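Local coordinates for protein D-hydantoinase (Ralstonia pickettii, PDB 1NFG) that probably catalyses the stereospecific hydrolysis of the cyclic amide bond of D-hydantoin derivatives, using two zinc ions per subunit, at residues A[387-401]-A[417-431]. Sequence-based numbering, arbitrary orientation.
Sequences DADIVLWDPEAEMVI and GHKVKGVPKTVLLRG
Pro424 lays its ring over one face of the Trp393 indole, with CD 4.2 Å from the centroid of the six-membered ring, a CH-pi contact. With CG of Trp393 anti to the backbone N (chi1 -155°), the indole lies back across the neighbouring strand, its NE1 side beside Gly422, whose backbone angles (phi 114°, psi 105°) suit a glycine. Pro424 fits a non-hydrogen-bonded pair, since its lack of an N-H costs no bond between these two strands, and its CB also meets Val391 CG1. The rings of Phe50 and Tyr348 meet the indole, and Tyr48 also touches it. On the other sheet face Ile390 packs beside Leu428, CB to CB 4.3 Å, and both touch Ile23. Met399, beyond the corner, reaches back to cross Val423 at about a right angle, SD to CG2 4.0 Å, while Ile401 meets Val420 through CD1 and CG1.

Backbone bonds run along both arms, among them Ile390 N to Leu428 O (2.8 Å) and Val420 N to Met399 O (2.8 Å). At the corner Asp394 OD1 accepts from Glu396 N and Ala397 N, the first an Asx turn, and Gly422 N reaches Ala397 O at 2.7 Å.

The polar edge carries charge. Glu396 lies alongside the extended Lys421 in a long salt bridge, OE1 to NZ 3.8 Å. At the far end Asp389 OD1 takes Arg430 N from above its carboxylate plane (2.9 Å), while OD2 pairs with Lys379; Arg430's guanidinium turns to Asp118. This bent antiparallel ladder, with its beta bulge, joins strand 48-58, consistent with the small beta-sandwich domain beside the TIM barrel in hydantoinases.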
loop_
_atom_site.group_PDB
_atom_site.type_symbol
_atom_site.label_atom_id
_atom_site.label_comp_id
_atom_site.label_asym_id
_atom_site.label_seq_id
_atom_site.Cartn_x
_atom_site.Cartn_y
_atom_site.Cartn_z
ATOM N N ASP A 387 17.348 39.715 -0.190
ATOM C CA ASP A 387 18.736 40.050 0.062
ATOM C C ASP A 387 19.317 39.762 -1.311
ATOM O O ASP A 387 18.811 38.899 -2.021
ATOM C CB ASP A 387 19.365 39.102 1.081
ATOM C CG ASP A 387 19.008 39.450 2.507
ATOM O OD1 ASP A 387 18.210 40.388 2.720
ATOM O OD2 ASP A 387 19.535 38.777 3.421
ATOM N N ALA A 388 20.363 40.471 -1.701
ATOM C CA ALA A 388 20.944 40.228 -3.004
ATOM C C ALA A 388 21.887 39.037 -2.968
ATOM O O ALA A 388 23.087 39.176 -3.208
ATOM C CB ALA A 388 21.670 41.472 -3.494
ATOM N N ASP A 389 21.343 37.867 -2.647
ATOM C CA ASP A 389 22.132 36.633 -2.612
ATOM C C ASP A 389 21.905 36.052 -4.009
ATOM O O ASP A 389 20.819 35.554 -4.320
ATOM C CB ASP A 389 21.601 35.684 -1.534
ATOM C CG ASP A 389 21.714 36.259 -0.122
ATOM O OD1 ASP A 389 21.984 37.469 0.034
ATOM O OD2 ASP A 389 21.517 35.491 0.847
ATOM N N ILE A 390 22.932 36.112 -4.846
ATOM C CA ILE A 390 22.797 35.678 -6.223
ATOM C C ILE A 390 23.908 34.795 -6.764
ATOM O O ILE A 390 25.051 34.880 -6.328
ATOM C CB ILE A 390 22.684 36.928 -7.119
ATOM C CG1 ILE A 390 21.428 37.706 -6.737
ATOM C CG2 ILE A 390 22.680 36.547 -8.594
ATOM C CD1 ILE A 390 21.332 39.045 -7.415
ATOM N N VAL A 391 23.553 33.948 -7.727
ATOM C CA VAL A 391 24.512 33.067 -8.377
ATOM C C VAL A 391 24.343 33.246 -9.871
ATOM O O VAL A 391 23.232 33.119 -10.389
ATOM C CB VAL A 391 24.257 31.581 -8.074
ATOM C CG1 VAL A 391 25.357 30.730 -8.705
ATOM C CG2 VAL A 391 24.193 31.358 -6.585
ATOM N N LEU A 392 25.438 33.553 -10.559
ATOM C CA LEU A 392 25.405 33.718 -12.004
ATOM C C LEU A 392 25.905 32.403 -12.581
ATOM O O LEU A 392 27.096 32.082 -12.511
ATOM C CB LEU A 392 26.285 34.893 -12.429
ATOM C CG LEU A 392 25.849 36.217 -11.784
ATOM C CD1 LEU A 392 26.602 37.362 -12.432
ATOM C CD2 LEU A 392 24.336 36.417 -11.941
ATOM N N TRP A 393 24.964 31.647 -13.142
ATOM C CA TRP A 393 25.219 30.320 -13.687
ATOM C C TRP A 393 25.470 30.277 -15.191
ATOM O O TRP A 393 24.762 30.909 -15.973
ATOM C CB TRP A 393 24.025 29.429 -13.326
ATOM C CG TRP A 393 24.312 27.958 -13.260
ATOM C CD1 TRP A 393 24.323 27.070 -14.301
ATOM C CD2 TRP A 393 24.637 27.203 -12.087
ATOM N NE1 TRP A 393 24.635 25.810 -13.846
ATOM C CE2 TRP A 393 24.833 25.865 -12.491
ATOM C CE3 TRP A 393 24.781 27.530 -10.730
ATOM C CZ2 TRP A 393 25.168 24.851 -11.584
ATOM C CZ3 TRP A 393 25.113 26.523 -9.832
ATOM C CH2 TRP A 393 25.303 25.199 -10.265
ATOM N N ASP A 394 26.495 29.529 -15.584
ATOM C CA ASP A 394 26.840 29.359 -16.993
ATOM C C ASP A 394 26.361 27.960 -17.360
ATOM O O ASP A 394 27.051 26.975 -17.096
ATOM C CB ASP A 394 28.354 29.434 -17.195
ATOM C CG ASP A 394 28.749 29.378 -18.661
ATOM O OD1 ASP A 394 28.033 28.730 -19.458
ATOM O OD2 ASP A 394 29.788 29.979 -19.012
ATOM N N PRO A 395 25.174 27.853 -17.974
ATOM C CA PRO A 395 24.618 26.554 -18.361
ATOM C C PRO A 395 25.428 25.737 -19.364
ATOM O O PRO A 395 25.271 24.521 -19.434
ATOM C CB PRO A 395 23.235 26.922 -18.890
ATOM C CG PRO A 395 23.464 28.268 -19.485
ATOM C CD PRO A 395 24.304 28.949 -18.431
ATOM N N GLU A 396 26.299 26.387 -20.129
ATOM C CA GLU A 396 27.091 25.672 -21.128
ATOM C C GLU A 396 28.460 25.229 -20.645
ATOM O O GLU A 396 29.065 24.320 -21.216
ATOM C CB GLU A 396 27.268 26.528 -22.382
ATOM C CG GLU A 396 25.971 26.907 -23.061
ATOM C CD GLU A 396 25.017 25.733 -23.190
ATOM O OE1 GLU A 396 25.445 24.658 -23.675
ATOM O OE2 GLU A 396 23.835 25.894 -22.807
ATOM N N ALA A 397 28.955 25.873 -19.599
ATOM C CA ALA A 397 30.266 25.534 -19.068
ATOM C C ALA A 397 30.379 24.060 -18.670
ATOM O O ALA A 397 29.569 23.541 -17.896
ATOM C CB ALA A 397 30.581 26.425 -17.876
ATOM N N GLU A 398 31.387 23.388 -19.215
ATOM C CA GLU A 398 31.633 21.984 -18.907
ATOM C C GLU A 398 32.882 21.872 -18.057
ATOM O O GLU A 398 33.817 22.653 -18.208
ATOM C CB GLU A 398 31.784 21.176 -20.191
ATOM C CG GLU A 398 30.452 20.741 -20.768
ATOM C CD GLU A 398 30.558 20.286 -22.202
ATOM O OE1 GLU A 398 31.453 19.468 -22.509
ATOM O OE2 GLU A 398 29.737 20.749 -23.022
ATOM N N MET A 399 32.904 20.893 -17.162
ATOM C CA MET A 399 34.037 20.735 -16.267
ATOM C C MET A 399 34.019 19.400 -15.538
ATOM O O MET A 399 32.964 18.796 -15.350
ATOM C CB MET A 399 34.005 21.874 -15.251
ATOM C CG MET A 399 34.697 21.603 -13.940
ATOM S SD MET A 399 34.000 22.668 -12.667
ATOM C CE MET A 399 34.722 24.244 -13.140
ATOM N N VAL A 400 35.199 18.940 -15.139
ATOM C CA VAL A 400 35.311 17.696 -14.396
ATOM C C VAL A 400 35.567 18.070 -12.952
ATOM O O VAL A 400 36.477 18.851 -12.663
ATOM C CB VAL A 400 36.487 16.845 -14.866
ATOM C CG1 VAL A 400 36.650 15.645 -13.939
ATOM C CG2 VAL A 400 36.261 16.394 -16.293
ATOM N N ILE A 401 34.776 17.519 -12.041
ATOM C CA ILE A 401 34.965 17.833 -10.637
ATOM C C ILE A 401 36.201 17.144 -10.081
ATOM O O ILE A 401 36.294 15.918 -10.066
ATOM C CB ILE A 401 33.736 17.442 -9.802
ATOM C CG1 ILE A 401 32.541 18.284 -10.253
ATOM C CG2 ILE A 401 34.023 17.652 -8.318
ATOM C CD1 ILE A 401 31.336 18.169 -9.367
ATOM N N GLY A 417 35.871 13.091 -10.395
ATOM C CA GLY A 417 35.746 12.488 -11.706
ATOM C C GLY A 417 34.468 12.774 -12.475
ATOM O O GLY A 417 34.427 12.549 -13.680
ATOM N N HIS A 418 33.431 13.265 -11.805
ATOM C CA HIS A 418 32.173 13.545 -12.499
ATOM C C HIS A 418 32.263 14.720 -13.465
ATOM O O HIS A 418 32.765 15.792 -13.120
ATOM C CB HIS A 418 31.037 13.819 -11.502
ATOM C CG HIS A 418 30.582 12.607 -10.746
ATOM N ND1 HIS A 418 29.259 12.222 -10.686
ATOM C CD2 HIS A 418 31.267 11.714 -9.989
ATOM C CE1 HIS A 418 29.149 11.147 -9.924
ATOM N NE2 HIS A 418 30.352 10.818 -9.486
ATOM N N LYS A 419 31.777 14.504 -14.684
ATOM C CA LYS A 419 31.767 15.552 -15.693
ATOM C C LYS A 419 30.439 16.273 -15.539
ATOM O O LYS A 419 29.386 15.641 -15.476
ATOM C CB LYS A 419 31.893 14.955 -17.098
ATOM C CG LYS A 419 33.237 14.273 -17.352
ATOM C CD LYS A 419 33.382 13.791 -18.794
ATOM C CE LYS A 419 32.370 12.703 -19.126
ATOM N NZ LYS A 419 32.461 12.293 -20.554
ATOM N N VAL A 420 30.487 17.596 -15.460
ATOM C CA VAL A 420 29.272 18.376 -15.290
ATOM C C VAL A 420 29.121 19.457 -16.341
ATOM O O VAL A 420 30.102 19.907 -16.934
ATOM C CB VAL A 420 29.233 19.049 -13.896
ATOM C CG1 VAL A 420 29.324 17.999 -12.826
ATOM C CG2 VAL A 420 30.379 20.039 -13.750
ATOM N N LYS A 421 27.880 19.865 -16.566
ATOM C CA LYS A 421 27.572 20.916 -17.519
ATOM C C LYS A 421 26.728 21.914 -16.739
ATOM O O LYS A 421 25.615 21.598 -16.311
ATOM C CB LYS A 421 26.784 20.350 -18.700
ATOM C CG LYS A 421 26.485 21.361 -19.789
ATOM C CD LYS A 421 25.631 20.735 -20.876
ATOM C CE LYS A 421 25.175 21.762 -21.895
ATOM N NZ LYS A 421 24.238 21.164 -22.886
ATOM N N GLY A 422 27.266 23.112 -16.544
ATOM C CA GLY A 422 26.558 24.127 -15.782
ATOM C C GLY A 422 27.350 24.374 -14.514
ATOM O O GLY A 422 27.323 23.562 -13.584
ATOM N N VAL A 423 28.056 25.499 -14.475
ATOM C CA VAL A 423 28.903 25.845 -13.341
ATOM C C VAL A 423 28.632 27.234 -12.756
ATOM O O VAL A 423 28.278 28.164 -13.482
ATOM C CB VAL A 423 30.384 25.771 -13.773
ATOM C CG1 VAL A 423 31.291 26.271 -12.669
ATOM C CG2 VAL A 423 30.733 24.347 -14.150
ATOM N N PRO A 424 28.778 27.385 -11.424
ATOM C CA PRO A 424 28.555 28.683 -10.769
ATOM C C PRO A 424 29.750 29.548 -11.166
ATOM O O PRO A 424 30.897 29.084 -11.110
ATOM C CB PRO A 424 28.595 28.346 -9.277
ATOM C CG PRO A 424 28.357 26.869 -9.221
ATOM C CD PRO A 424 29.065 26.340 -10.427
ATOM N N LYS A 425 29.506 30.793 -11.566
ATOM C CA LYS A 425 30.617 31.651 -11.979
ATOM C C LYS A 425 30.959 32.774 -11.016
ATOM O O LYS A 425 32.105 32.894 -10.587
ATOM C CB LYS A 425 30.359 32.205 -13.382
ATOM C CG LYS A 425 30.704 31.200 -14.469
ATOM C CD LYS A 425 32.120 30.715 -14.261
ATOM C CE LYS A 425 32.584 29.806 -15.371
ATOM N NZ LYS A 425 33.987 29.364 -15.120
ATOM N N THR A 426 29.983 33.608 -10.688
ATOM C CA THR A 426 30.240 34.676 -9.741
ATOM C C THR A 426 29.067 34.687 -8.769
ATOM O O THR A 426 27.915 34.482 -9.169
ATOM C CB THR A 426 30.415 36.056 -10.441
ATOM O OG1 THR A 426 29.139 36.626 -10.731
ATOM C CG2 THR A 426 31.182 35.899 -11.734
ATOM N N VAL A 427 29.375 34.905 -7.490
ATOM C CA VAL A 427 28.373 34.897 -6.432
ATOM C C VAL A 427 28.310 36.190 -5.627
ATOM O O VAL A 427 29.342 36.794 -5.319
ATOM C CB VAL A 427 28.654 33.738 -5.455
ATOM C CG1 VAL A 427 27.540 33.637 -4.418
ATOM C CG2 VAL A 427 28.795 32.440 -6.228
ATOM N N LEU A 428 27.092 36.600 -5.286
ATOM C CA LEU A 428 26.871 37.803 -4.495
ATOM C C LEU A 428 26.141 37.465 -3.201
ATOM O O LEU A 428 25.174 36.703 -3.201
ATOM C CB LEU A 428 26.047 38.838 -5.270
ATOM C CG LEU A 428 26.728 39.602 -6.406
ATOM C CD1 LEU A 428 26.969 38.679 -7.584
ATOM C CD2 LEU A 428 25.851 40.773 -6.827
ATOM N N LEU A 429 26.618 38.039 -2.102
ATOM C CA LEU A 429 26.026 37.834 -0.790
ATOM C C LEU A 429 25.513 39.184 -0.342
ATOM O O LEU A 429 26.296 40.083 -0.066
ATOM C CB LEU A 429 27.079 37.318 0.197
ATOM C CG LEU A 429 26.651 37.184 1.663
ATOM C CD1 LEU A 429 25.447 36.264 1.784
ATOM C CD2 LEU A 429 27.813 36.643 2.479
ATOM N N ARG A 430 24.200 39.337 -0.273
ATOM C CA ARG A 430 23.633 40.613 0.130
ATOM C C ARG A 430 24.294 41.783 -0.596
ATOM O O ARG A 430 24.703 42.766 0.024
ATOM C CB ARG A 430 23.747 40.797 1.646
ATOM C CG ARG A 430 22.528 40.283 2.394
ATOM C CD ARG A 430 22.662 40.357 3.903
ATOM N NE ARG A 430 23.754 39.527 4.400
ATOM C CZ ARG A 430 24.968 39.985 4.687
ATOM N NH1 ARG A 430 25.245 41.273 4.527
ATOM N NH2 ARG A 430 25.907 39.161 5.139
ATOM N N GLY A 431 24.411 41.662 -1.913
ATOM C CA GLY A 431 24.986 42.733 -2.699
ATOM C C GLY A 431 26.476 42.690 -2.955
ATOM O O GLY A 431 26.938 43.200 -3.975
#